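Putative alpha-galactosidase (Bacteroides fragilis, PDB 4NZJ) probably hydrolyses terminal, non-reducing alpha-D-galactose residues in alpha-D-galactosides. Local coordinates at residues Asn298-Asn303 against Phe348-Met353; Thr204-Phe209 against Ala236-Ala241; Gln121-Met126 against Ser137-Asp142. One frame throughout, in Å; residues are numbered along the deposited sequence.

Contact 1: residues Asn298-Asn303 against Phe348-Met353; sequences NILEIN and FSLWCM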
loop_
_atom_site.group_PDB
_atom_site.type_symbol
_atom_site.label_atom_id
_atom_site.label_comp_id
_atom_site.label_asym_id
_atom_site.label_seq_id
_atom_site.Cartn_x
_atom_site.Cartn_y
_atom_site.Cartn_z
ATOM N N ASN A 298 0.205 -8.076 -17.539
ATOM C CA ASN A 298 1.365 -7.427 -18.145
ATOM C C ASN A 298 2.257 -6.782 -17.107
ATOM O O ASN A 298 3.485 -6.819 -17.211
ATOM C CB ASN A 298 0.887 -6.415 -19.176
ATOM C CG ASN A 298 -0.092 -7.032 -20.143
ATOM O OD1 ASN A 298 -1.283 -7.147 -19.847
ATOM N ND2 ASN A 298 0.406 -7.485 -21.274
ATOM N N ILE A 299 1.642 -6.221 -16.074
ATOM C CA ILE A 299 2.400 -5.616 -14.999
ATOM C C ILE A 299 3.085 -6.700 -14.147
ATOM O O ILE A 299 4.194 -6.492 -13.675
ATOM C CB ILE A 299 1.532 -4.637 -14.175
ATOM C CG1 ILE A 299 1.284 -3.383 -15.029
ATOM C CG2 ILE A 299 2.219 -4.271 -12.869
ATOM C CD1 ILE A 299 0.373 -2.347 -14.419
ATOM N N LEU A 300 2.449 -7.859 -13.990
ATOM C CA LEU A 300 3.096 -9.004 -13.330
ATOM C C LEU A 300 4.398 -9.383 -14.023
ATOM O O LEU A 300 5.399 -9.635 -13.362
ATOM C CB LEU A 300 2.179 -10.228 -13.297
ATOM C CG LEU A 300 0.990 -10.140 -12.351
ATOM C CD1 LEU A 300 0.100 -11.363 -12.524
ATOM C CD2 LEU A 300 1.460 -10.002 -10.909
ATOM N N GLU A 301 4.375 -9.429 -15.351
ATOM C CA GLU A 301 5.568 -9.777 -16.119
ATOM C C GLU A 301 6.696 -8.771 -15.890
ATOM O O GLU A 301 7.866 -9.148 -15.835
ATOM C CB GLU A 301 5.264 -9.858 -17.620
ATOM C CG GLU A 301 4.283 -10.952 -18.039
ATOM C CD GLU A 301 4.722 -12.368 -17.675
ATOM O OE1 GLU A 301 5.934 -12.667 -17.665
ATOM O OE2 GLU A 301 3.843 -13.210 -17.393
ATOM N N ILE A 302 6.339 -7.498 -15.775
ATOM C CA ILE A 302 7.318 -6.439 -15.544
ATOM C C ILE A 302 7.929 -6.520 -14.144
ATOM O O ILE A 302 9.148 -6.404 -13.985
ATOM C CB ILE A 302 6.700 -5.039 -15.786
ATOM C CG1 ILE A 302 6.362 -4.875 -17.276
ATOM C CG2 ILE A 302 7.647 -3.934 -15.319
ATOM C CD1 ILE A 302 5.471 -3.687 -17.581
ATOM N N ASN A 303 7.089 -6.726 -13.137
ATOM C CA ASN A 303 7.554 -6.728 -11.758
ATOM C C ASN A 303 8.267 -8.016 -11.353
ATOM O O ASN A 303 9.095 -7.995 -10.451
ATOM C CB ASN A 303 6.387 -6.465 -10.800
ATOM C CG ASN A 303 6.828 -5.792 -9.510
ATOM O OD1 ASN A 303 7.829 -5.081 -9.482
ATOM N ND2 ASN A 303 6.065 -6.006 -8.432
ATOM N N PHE A 348 -5.359 -8.876 -6.321
ATOM C CA PHE A 348 -5.080 -8.492 -4.941
ATOM C C PHE A 348 -4.045 -9.426 -4.287
ATOM O O PHE A 348 -3.093 -8.965 -3.647
ATOM C CB PHE A 348 -6.370 -8.451 -4.117
ATOM C CG PHE A 348 -6.175 -7.906 -2.732
ATOM C CD1 PHE A 348 -6.008 -6.543 -2.526
ATOM C CD2 PHE A 348 -6.117 -8.756 -1.636
ATOM C CE1 PHE A 348 -5.807 -6.035 -1.252
ATOM C CE2 PHE A 348 -5.931 -8.249 -0.360
ATOM C CZ PHE A 348 -5.769 -6.893 -0.170
ATOM N N SER A 349 -4.241 -10.732 -4.461
ATOM C CA SER A 349 -3.358 -11.755 -3.885
ATOM C C SER A 349 -1.909 -11.569 -4.300
ATOM O O SER A 349 -1.004 -11.682 -3.479
ATOM C CB SER A 349 -3.821 -13.152 -4.292
ATOM O OG SER A 349 -5.146 -13.380 -3.857
ATOM N N LEU A 350 -1.689 -11.284 -5.579
ATOM C CA LEU A 350 -0.331 -11.157 -6.091
ATOM C C LEU A 350 0.305 -9.830 -5.683
ATOM O O LEU A 350 1.488 -9.787 -5.378
ATOM C CB LEU A 350 -0.313 -11.373 -7.607
ATOM C CG LEU A 350 -0.594 -12.844 -7.985
ATOM C CD1 LEU A 350 -0.875 -12.990 -9.472
ATOM C CD2 LEU A 350 0.551 -13.759 -7.548
ATOM N N TRP A 351 -0.477 -8.753 -5.654
ATOM C CA TRP A 351 0.009 -7.488 -5.081
ATOM C C TRP A 351 0.439 -7.718 -3.617
ATOM O O TRP A 351 1.447 -7.175 -3.158
ATOM C CB TRP A 351 -1.070 -6.404 -5.166
ATOM C CG TRP A 351 -1.000 -5.479 -6.376
ATOM C CD1 TRP A 351 -1.009 -4.117 -6.341
ATOM C CD2 TRP A 351 -0.925 -5.841 -7.769
ATOM N NE1 TRP A 351 -0.964 -3.604 -7.610
ATOM C CE2 TRP A 351 -0.898 -4.635 -8.508
ATOM C CE3 TRP A 351 -0.881 -7.058 -8.465
ATOM C CZ2 TRP A 351 -0.815 -4.609 -9.910
ATOM C CZ3 TRP A 351 -0.810 -7.030 -9.862
ATOM C CH2 TRP A 351 -0.773 -5.812 -10.564
ATOM N N CYS A 352 -0.300 -8.549 -2.886
ATOM C CA CYS A 352 0.103 -8.874 -1.522
ATOM C C CYS A 352 1.426 -9.640 -1.502
ATOM O O CYS A 352 2.356 -9.272 -0.780
ATOM C CB CYS A 352 -0.996 -9.649 -0.783
ATOM S SG CYS A 352 -2.387 -8.601 -0.298
HETATM N N MSE A 353 1.516 -10.692 -2.314
HETATM C CA MSE A 353 2.738 -11.508 -2.399
HETATM C C MSE A 353 3.952 -10.725 -2.827
HETATM O O MSE A 353 5.055 -11.006 -2.371
HETATM C CB MSE A 353 2.562 -12.645 -3.409
HETATM C CG MSE A 353 1.560 -13.704 -2.956
HETATM SE SE MSE A 353 2.258 -14.825 -1.512
HETATM C CE MSE A 353 3.618 -15.800 -2.545
#

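Contact 2: residues Thr204-Phe209 against Ala236-Ala241; sequences TDAKDF and AKMGRA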
loop_
_atom_site.group_PDB
_atom_site.type_symbol
_atom_site.label_atom_id
_atom_site.label_comp_id
_atom_site.label_asym_id
_atom_site.label_seq_id
_atom_site.Cartn_x
_atom_site.Cartn_y
_atom_site.Cartn_z
ATOM N N THR A 204 10.322 25.440 -1.666
ATOM C CA THR A 204 9.078 26.141 -1.341
ATOM C C THR A 204 7.898 25.177 -1.259
ATOM O O THR A 204 7.115 25.204 -0.305
ATOM C CB THR A 204 8.760 27.228 -2.390
ATOM O OG1 THR A 204 9.794 28.217 -2.375
ATOM C CG2 THR A 204 7.425 27.908 -2.103
ATOM N N ASP A 205 7.766 24.328 -2.265
ATOM C CA ASP A 205 6.610 23.446 -2.335
ATOM C C ASP A 205 6.609 22.428 -1.193
ATOM O O ASP A 205 5.580 22.212 -0.554
ATOM C CB ASP A 205 6.516 22.788 -3.708
ATOM C CG ASP A 205 6.205 23.790 -4.813
ATOM O OD1 ASP A 205 6.037 24.992 -4.517
ATOM O OD2 ASP A 205 6.137 23.374 -5.985
ATOM N N ALA A 206 7.769 21.842 -0.913
ATOM C CA ALA A 206 7.893 20.891 0.191
ATOM C C ALA A 206 7.532 21.541 1.529
ATOM O O ALA A 206 6.830 20.934 2.348
ATOM C CB ALA A 206 9.299 20.315 0.239
ATOM N N LYS A 207 8.000 22.767 1.749
ATOM C CA LYS A 207 7.700 23.483 2.990
ATOM C C LYS A 207 6.206 23.765 3.101
ATOM O O LYS A 207 5.630 23.673 4.188
ATOM C CB LYS A 207 8.505 24.781 3.093
ATOM C CG LYS A 207 9.978 24.557 3.390
ATOM C CD LYS A 207 10.173 23.899 4.747
ATOM C CE LYS A 207 11.627 23.543 5.002
ATOM N NZ LYS A 207 12.550 24.625 4.558
ATOM N N ASP A 208 5.570 24.093 1.977
ATOM C CA ASP A 208 4.122 24.300 1.982
ATOM C C ASP A 208 3.403 22.992 2.306
ATOM O O ASP A 208 2.509 22.965 3.165
ATOM C CB ASP A 208 3.627 24.857 0.641
ATOM C CG ASP A 208 3.861 26.355 0.493
ATOM O OD1 ASP A 208 4.183 27.048 1.486
ATOM O OD2 ASP A 208 3.695 26.860 -0.637
ATOM N N PHE A 209 3.794 21.907 1.634
ATOM C CA PHE A 209 3.187 20.604 1.907
ATOM C C PHE A 209 3.281 20.262 3.391
ATOM O O PHE A 209 2.294 19.838 4.004
ATOM C CB PHE A 209 3.827 19.482 1.072
ATOM C CG PHE A 209 3.715 19.670 -0.419
ATOM C CD1 PHE A 209 2.655 20.371 -0.984
ATOM C CD2 PHE A 209 4.675 19.126 -1.262
ATOM C CE1 PHE A 209 2.566 20.530 -2.358
ATOM C CE2 PHE A 209 4.585 19.280 -2.634
ATOM C CZ PHE A 209 3.532 19.988 -3.180
ATOM N N ALA A 236 16.198 13.607 -6.852
ATOM C CA ALA A 236 17.071 13.839 -5.697
ATOM C C ALA A 236 16.808 15.203 -5.053
ATOM O O ALA A 236 16.790 15.319 -3.832
ATOM C CB ALA A 236 18.530 13.709 -6.091
ATOM N N LYS A 237 16.614 16.224 -5.884
ATOM C CA LYS A 237 16.352 17.588 -5.416
ATOM C C LYS A 237 15.089 17.654 -4.557
ATOM O O LYS A 237 15.101 18.234 -3.467
ATOM C CB LYS A 237 16.218 18.534 -6.615
ATOM C CG LYS A 237 15.868 19.977 -6.273
ATOM C CD LYS A 237 17.048 20.737 -5.705
ATOM C CE LYS A 237 16.649 22.159 -5.335
ATOM N NZ LYS A 237 16.116 22.926 -6.497
HETATM N N MSE A 238 13.999 17.062 -5.042
HETATM C CA MSE A 238 12.752 17.063 -4.271
HETATM C C MSE A 238 12.909 16.217 -3.026
HETATM O O MSE A 238 12.361 16.552 -1.980
HETATM C CB MSE A 238 11.555 16.615 -5.114
HETATM C CG MSE A 238 10.251 16.491 -4.320
HETATM SE SE MSE A 238 9.738 18.167 -3.400
HETATM C CE MSE A 238 8.686 18.946 -4.869
ATOM N N GLY A 239 13.664 15.124 -3.112
ATOM C CA GLY A 239 13.926 14.295 -1.932
ATOM C C GLY A 239 14.588 15.096 -0.818
ATOM O O GLY A 239 14.177 15.026 0.343
ATOM N N ARG A 240 15.609 15.867 -1.175
ATOM C CA ARG A 240 16.292 16.730 -0.215
ATOM C C ARG A 240 15.331 17.758 0.372
ATOM O O ARG A 240 15.345 18.020 1.575
ATOM C CB ARG A 240 17.494 17.422 -0.866
ATOM C CG ARG A 240 18.643 16.472 -1.152
ATOM C CD ARG A 240 19.918 17.209 -1.510
ATOM N NE ARG A 240 19.820 17.967 -2.761
ATOM C CZ ARG A 240 20.004 17.470 -3.984
ATOM N NH1 ARG A 240 20.280 16.185 -4.169
ATOM N NH2 ARG A 240 19.910 18.271 -5.041
ATOM N N ALA A 241 14.488 18.331 -0.481
ATOM C CA ALA A 241 13.519 19.326 -0.040
ATOM C C ALA A 241 12.545 18.738 0.986
ATOM O O ALA A 241 12.227 19.385 1.980
ATOM C CB ALA A 241 12.774 19.904 -1.236
#

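Contact 3: residues Gln121-Met126 against Ser137-Asp142; sequences QTADAM and SYINID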
loop_
_atom_site.group_PDB
_atom_site.type_symbol
_atom_site.label_atom_id
_atom_site.label_comp_id
_atom_site.label_asym_id
_atom_site.label_seq_id
_atom_site.Cartn_x
_atom_site.Cartn_y
_atom_site.Cartn_z
ATOM N N GLN A 121 -15.768 12.468 2.813
ATOM C CA GLN A 121 -16.686 11.336 2.640
ATOM C C GLN A 121 -15.924 10.029 2.455
ATOM O O GLN A 121 -16.329 8.983 2.957
ATOM C CB GLN A 121 -17.586 11.548 1.426
ATOM C CG GLN A 121 -18.715 12.532 1.631
ATOM C CD GLN A 121 -19.605 12.640 0.410
ATOM O OE1 GLN A 121 -19.608 11.759 -0.454
ATOM N NE2 GLN A 121 -20.373 13.717 0.335
ATOM N N THR A 122 -14.833 10.092 1.707
ATOM C CA THR A 122 -14.002 8.926 1.482
ATOM C C THR A 122 -13.367 8.437 2.788
ATOM O O THR A 122 -13.415 7.241 3.083
ATOM C CB THR A 122 -12.939 9.219 0.409
ATOM O OG1 THR A 122 -13.599 9.454 -0.841
ATOM C CG2 THR A 122 -11.965 8.064 0.271
ATOM N N ALA A 123 -12.792 9.353 3.565
ATOM C CA ALA A 123 -12.258 9.022 4.892
ATOM C C ALA A 123 -13.331 8.383 5.788
ATOM O O ALA A 123 -13.087 7.354 6.422
ATOM C CB ALA A 123 -11.683 10.263 5.561
ATOM N N ASP A 124 -14.514 8.985 5.834
ATOM C CA ASP A 124 -15.610 8.462 6.655
ATOM C C ASP A 124 -15.970 7.028 6.249
ATOM O O ASP A 124 -16.208 6.169 7.102
ATOM C CB ASP A 124 -16.852 9.342 6.512
ATOM C CG ASP A 124 -16.702 10.712 7.167
ATOM O OD1 ASP A 124 -15.715 10.954 7.888
ATOM O OD2 ASP A 124 -17.603 11.557 6.962
ATOM N N ALA A 125 -16.003 6.779 4.943
ATOM C CA ALA A 125 -16.357 5.457 4.427
ATOM C C ALA A 125 -15.301 4.412 4.775
ATOM O O ALA A 125 -15.634 3.266 5.066
ATOM C CB ALA A 125 -16.568 5.511 2.922
HETATM N N MSE A 126 -14.032 4.810 4.752
HETATM C CA MSE A 126 -12.937 3.893 5.086
HETATM C C MSE A 126 -12.975 3.502 6.547
HETATM O O MSE A 126 -12.551 2.399 6.917
HETATM C CB MSE A 126 -11.599 4.516 4.699
HETATM C CG MSE A 126 -11.446 4.460 3.184
HETATM SE SE MSE A 126 -9.926 5.527 2.535
HETATM C CE MSE A 126 -8.452 4.401 3.181
ATOM N N SER A 137 -4.396 3.343 5.372
ATOM C CA SER A 137 -4.185 4.594 6.114
ATOM C C SER A 137 -3.941 5.840 5.253
ATOM O O SER A 137 -4.175 6.962 5.725
ATOM C CB SER A 137 -3.032 4.414 7.110
ATOM O OG SER A 137 -1.809 4.116 6.452
ATOM N N TYR A 138 -3.467 5.664 4.021
ATOM C CA TYR A 138 -3.171 6.798 3.135
ATOM C C TYR A 138 -4.382 7.181 2.287
ATOM O O TYR A 138 -5.024 6.324 1.669
ATOM C CB TYR A 138 -1.956 6.506 2.237
ATOM C CG TYR A 138 -0.664 6.542 3.013
ATOM C CD1 TYR A 138 0.055 7.727 3.157
ATOM C CD2 TYR A 138 -0.180 5.403 3.636
ATOM C CE1 TYR A 138 1.224 7.769 3.894
ATOM C CE2 TYR A 138 0.983 5.432 4.382
ATOM C CZ TYR A 138 1.688 6.610 4.502
ATOM O OH TYR A 138 2.844 6.625 5.246
ATOM N N ILE A 139 -4.690 8.474 2.280
ATOM C CA ILE A 139 -5.724 9.040 1.426
ATOM C C ILE A 139 -5.018 10.076 0.558
ATOM O O ILE A 139 -4.564 11.098 1.050
ATOM C CB ILE A 139 -6.856 9.651 2.270
ATOM C CG1 ILE A 139 -7.573 8.518 3.009
ATOM C CG2 ILE A 139 -7.837 10.444 1.411
ATOM C CD1 ILE A 139 -8.698 8.964 3.910
ATOM N N ASN A 140 -4.892 9.775 -0.728
ATOM C CA ASN A 140 -4.003 10.521 -1.612
ATOM C C ASN A 140 -4.761 11.371 -2.625
ATOM O O ASN A 140 -5.453 10.850 -3.511
ATOM C CB ASN A 140 -3.054 9.559 -2.329
ATOM C CG ASN A 140 -2.126 8.815 -1.376
ATOM O OD1 ASN A 140 -1.939 9.201 -0.221
ATOM N ND2 ASN A 140 -1.529 7.739 -1.865
ATOM N N ILE A 141 -4.610 12.683 -2.486
ATOM C CA ILE A 141 -5.094 13.651 -3.456
ATOM C C ILE A 141 -4.168 13.564 -4.663
ATOM O O ILE A 141 -2.942 13.549 -4.517
ATOM C CB ILE A 141 -5.068 15.083 -2.861
ATOM C CG1 ILE A 141 -6.036 15.173 -1.681
ATOM C CG2 ILE A 141 -5.403 16.133 -3.911
ATOM C CD1 ILE A 141 -6.003 16.497 -0.949
ATOM N N ASP A 142 -4.754 13.497 -5.850
ATOM C CA ASP A 142 -3.980 13.403 -7.079
ATOM C C ASP A 142 -3.939 14.766 -7.791
ATOM O O ASP A 142 -3.965 15.805 -7.134
ATOM C CB ASP A 142 -4.531 12.273 -7.958
ATOM C CG ASP A 142 -3.466 11.675 -8.875
ATOM O OD1 ASP A 142 -2.669 10.827 -8.407
ATOM O OD2 ASP A 142 -3.421 12.069 -10.059
#

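Contact 1: residues Asn298-Asn303 against Phe348-Met353
Helices 298-303 and 348-353 run nearly parallel, 13° apart, with segment axes 11.8 Å from each other at closest approach, and the nearest backbone pair is Leu300 and Leu350, whose CA atoms are 8.3 Å apart. The gap is bridged by Ile299 and Leu300 from one helix and Leu350 and Trp351 from the other. Leu300 does most of it with its two methyls. Its CD1 meets CD1 of Leu350 at 3.6 Å, the two side chains lying roughly perpendicular, while its CD2 lies 3.9 Å from CZ3 of Trp351 and also close to CB of Leu350. Both helices belong to the catalytic (beta/alpha)8 barrel domain of this family 27 enzyme, and this is plain apolar packing with no hydrogen bond across it. Trp351 reaches over with the six-membered end of its indole: CH2 comes 4.1 Å from CG2 of Ile299, the methyl branch that stands anti to the backbone N (chi1 of CG1 -72°), and both aliphatic groups approach the ring obliquely. The indole N-H is used elsewhere, NE1 binding the carbonyl O of Asp319, which would restrain the ring's rotation, and His347 packs against it edge-to-face. Phe418 of strand 413-419 touches both Leu300 and Leu350, bringing the C-terminal beta domain against this pair of helices.

Contact 2: residues Thr204-Phe209 against Ala236-Ala241
Ala206 pushes its single methyl against the backbone of the last turn of segment 236-241: CB is 3.5 Å from the carbonyl O of Ala241 and 3.8 Å from that residue's CB. With alanine at both positions, little bulk lies between the helices, and the CA atoms of Ala206 and Ala241 come within 5.8 Å. The remaining contact comes from Met238, a selenomethionine one turn earlier than Ala241, whose selenium reaches Ala206 CB at 4.2 Å. Its CG is anti to the backbone N (chi1 175°), and the chain then bends at the next two torsions, which carries SE and CE across toward helix 202-212. No hydrogen bond joins the two segments. Outside the touching residues, Lys237 NZ makes a salt bridge to Glu202 OE1, so a charged link between the same two helices accompanies the apolar one. Inward, Met238 also lies on Leu217 and Tyr219 of strand 216-220, and Phe209 packs on Leu217 as well; helices 202-212 and 228-243, which precede and follow that strand in the chain, therefore meet side by side over the outer surface of the parallel barrel sheet.

Contact 3: residues Gln121-Met126 against Ser137-Asp142
Ala123 makes the first touch along helix 121-126. Its CB sits 3.7 Å from CD1 of Ile139, and that same delta methyl lies equally close to the alanine CA, so the tip of the isoleucine rests against the helix backbone where the side chain is short. This is also where the backbones approach most closely, Ala123 CA and Ile139 CA being 7.4 Å apart. One turn on from Ala123, Met126, a selenomethionine, reaches back toward the strand: SE lies 3.8 Å from CG1 of Ile139, the two side chains lying alongside and pointed opposite ways. Its chain is extended at chi2 (169°) and bends at chi3, leaving CE 4.2 Å from the carbonyl O of Tyr138. Ile139 therefore meets the methyl of Ala123 with its tip and the selenium of Met126 alongside its CG1. The isoleucine's first torsion (chi1 -67°) sets CG1 anti to its own carbonyl carbon, and this sends the longer branch, with CD1 at its end, to the helix. No hydrogen bond crosses between the segments, and the touching residues are all buried. Trp104 of the adjoining strand 102-105 touches Thr122, Met126 and Ile139 alike, and Phe179 lies on Ile139, so aromatic side chains complete the apolar surroundings of the isoleucine. The helix segment and strand 138-140 run nearly antiparallel, at 156°, with the chain reversing between them. A helix packed antiparallel on a strand of a parallel sheet, its apolar face on the outward side chains, is the alpha/beta packing of a beta-alpha-beta crossover, here linking strands 102-105 and 138-140 of the TIM barrel.

From the N terminus the chain reaches contact 3 first, where helix 116-128 turns back onto strand 138-140 after a short connection of ten residues between the segments. Contact 2 follows, closing a loop of 26 residues that contains strand 216-220 between its two helices. Contact 1 comes last and spans the longest interval, 44 residues from segment 298-303 to segment 348-353. The three are in series, none enclosing or crossing another. They do not touch: contacts 2 and 3 are nearest, about 9 Å between closest atoms, while contacts 1 and 3 lie on opposite sides of the chain's centre. Contact 3 ties helix 116-128 to the barrel sheet, contact 2 helix 202-212 to helix 228-243, and contact 1 helix 296-303 to helix 341-353.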